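PDB 3DB0: Lin2891 protein from Listeria innocua, which is a putative pyridoxamine 5'-phosphate oxidase that probably binds FMN like its relatives, its substrate not being established. Local coordinates for residues B[60-65]-B[81-86]. Residues are numbered along the deposited sequence; the frame is centred on the assembly and turned at random.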
loop_
_atom_site.group_PDB
_atom_site.type_symbol
_atom_site.label_atom_id
_atom_site.label_comp_id
_atom_site.label_asym_id
_atom_site.label_seq_id
_atom_site.Cartn_x
_atom_site.Cartn_y
_atom_site.Cartn_z
ATOM N N ARG B 60 17.080 8.891 -21.666
ATOM C CA ARG B 60 17.724 8.358 -22.857
ATOM C C ARG B 60 16.830 7.432 -23.689
ATOM O O ARG B 60 17.086 7.215 -24.878
ATOM C CB ARG B 60 19.012 7.622 -22.472
ATOM C CG ARG B 60 20.042 8.545 -21.869
ATOM C CD ARG B 60 21.041 7.862 -20.966
ATOM N NE ARG B 60 22.292 7.520 -21.621
ATOM C CZ ARG B 60 23.463 7.510 -20.989
ATOM N NH1 ARG B 60 23.531 7.875 -19.713
ATOM N NH2 ARG B 60 24.567 7.185 -21.640
ATOM N N ASN B 61 15.833 6.841 -23.052
ATOM C CA ASN B 61 14.862 5.981 -23.777
ATOM C C ASN B 61 13.506 6.123 -23.071
ATOM O O ASN B 61 13.356 5.635 -21.959
ATOM C CB ASN B 61 15.338 4.525 -23.819
ATOM C CG ASN B 61 14.403 3.599 -24.601
ATOM O OD1 ASN B 61 13.242 3.904 -24.791
ATOM N ND2 ASN B 61 14.922 2.470 -25.053
ATOM N N PRO B 62 12.536 6.831 -23.701
ATOM C CA PRO B 62 11.241 7.098 -23.080
ATOM C C PRO B 62 10.260 5.907 -23.023
ATOM O O PRO B 62 9.223 5.972 -22.369
ATOM C CB PRO B 62 10.667 8.210 -23.959
ATOM C CG PRO B 62 11.191 7.853 -25.341
ATOM C CD PRO B 62 12.634 7.433 -25.050
ATOM N N HIS B 63 10.622 4.812 -23.667
ATOM C CA HIS B 63 9.730 3.667 -23.766
ATOM C C HIS B 63 9.779 2.842 -22.477
ATOM O O HIS B 63 10.826 2.263 -22.106
ATOM C CB HIS B 63 10.088 2.792 -24.921
ATOM C CG HIS B 63 10.253 3.533 -26.203
ATOM N ND1 HIS B 63 11.491 3.848 -26.725
ATOM C CD2 HIS B 63 9.345 4.089 -27.032
ATOM C CE1 HIS B 63 11.337 4.522 -27.850
ATOM N NE2 HIS B 63 10.048 4.689 -28.055
ATOM N N VAL B 64 8.628 2.797 -21.832
ATOM C CA VAL B 64 8.461 2.062 -20.578
ATOM C C VAL B 64 7.255 1.166 -20.645
ATOM O O VAL B 64 6.340 1.389 -21.434
ATOM C CB VAL B 64 8.395 2.987 -19.358
ATOM C CG1 VAL B 64 9.718 3.807 -19.224
ATOM C CG2 VAL B 64 7.184 3.944 -19.427
ATOM N N CYS B 65 7.311 0.105 -19.857
ATOM C CA CYS B 65 6.205 -0.782 -19.704
ATOM C C CYS B 65 5.863 -0.851 -18.201
ATOM O O CYS B 65 6.748 -1.145 -17.390
ATOM C CB CYS B 65 6.583 -2.177 -20.220
ATOM S SG CYS B 65 5.176 -3.375 -20.043
ATOM N N ASN B 81 1.956 0.292 -21.864
ATOM C CA ASN B 81 3.170 0.646 -22.627
ATOM C C ASN B 81 2.993 2.089 -22.909
ATOM O O ASN B 81 1.931 2.518 -23.379
ATOM C CB ASN B 81 3.291 -0.176 -23.899
ATOM C CG ASN B 81 3.451 -1.682 -23.601
ATOM O OD1 ASN B 81 2.506 -2.450 -23.747
ATOM N ND2 ASN B 81 4.600 -2.071 -23.108
ATOM N N GLY B 82 4.007 2.858 -22.522
ATOM C CA GLY B 82 3.920 4.298 -22.602
ATOM C C GLY B 82 5.230 5.011 -22.788
ATOM O O GLY B 82 6.266 4.408 -22.923
ATOM N N LEU B 83 5.115 6.315 -22.834
ATOM C CA LEU B 83 6.213 7.187 -23.023
ATOM C C LEU B 83 6.417 7.994 -21.764
ATOM O O LEU B 83 5.505 8.719 -21.302
ATOM C CB LEU B 83 5.936 8.086 -24.243
ATOM C CG LEU B 83 6.018 7.413 -25.611
ATOM C CD1 LEU B 83 5.611 8.411 -26.757
ATOM C CD2 LEU B 83 7.459 6.896 -25.823
ATOM N N ALA B 84 7.633 7.865 -21.228
ATOM C CA ALA B 84 8.021 8.494 -19.980
ATOM C C ALA B 84 8.898 9.697 -20.246
ATOM O O ALA B 84 9.705 9.716 -21.188
ATOM C CB ALA B 84 8.694 7.444 -18.983
ATOM N N SER B 85 8.671 10.696 -19.396
ATOM C CA SER B 85 9.354 11.991 -19.409
ATOM C C SER B 85 9.397 12.571 -18.026
ATOM O O SER B 85 8.703 12.127 -17.110
ATOM C CB SER B 85 8.691 12.953 -20.412
ATOM O OG SER B 85 7.407 13.331 -19.985
ATOM N N LEU B 86 10.276 13.538 -17.842
ATOM C CA LEU B 86 10.391 14.197 -16.558
ATOM C C LEU B 86 9.412 15.365 -16.574
ATOM O O LEU B 86 9.419 16.199 -17.504
ATOM C CB LEU B 86 11.840 14.633 -16.292
ATOM C CG LEU B 86 12.861 13.454 -16.283
ATOM C CD1 LEU B 86 14.281 13.901 -15.912
ATOM C CD2 LEU B 86 12.355 12.374 -15.327
#
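Val64 and Gly82 face each other as a hydrogen-bonded antiparallel pair and illustrate how one face of a beta hairpin can be buried while the other is only partly covered. Val64 N donates to Gly82 O (3.1 Å), and Gly82 N returns a bond to Val64 O. One residue before strand 63-68 begins, Ala84 N donates to Pro62 O at 2.7 Å.

The tight side is that of Val64. CG1, anti to the carbonyl carbon, reaches Ala84 CB at 3.8 Å, while CG2 touches both Ala84 CB and Gly82 O; with no side chain at Gly82, the valine lies close over the bare backbone.

The other face is the solvent side: Leu83 is exposed, His63 and Pro62 partly so. Leu83 lays CD2 alongside CD2 of the His63 ring (3.6 Å) and CG of Pro62, which itself sits over one ring face. Asn61 OD1 accepts from His63 N (3.0 Å) in an Asx turn; His63 ND1 makes a short, bent bond to the same oxygen that may help to fix the ring, the two donors tilted modestly to opposite sides of the amide plane.

Phe29 of the second subunit meets the His63 ring, whereas on the other face Val64 packs on Leu22 of strand 19-26 and Ala84 on Ile116 of strand 113-126 and Val58, setting these two strands of the antiparallel barrel against helix 53-60, as in the split-barrel fold of FMN-binding relatives.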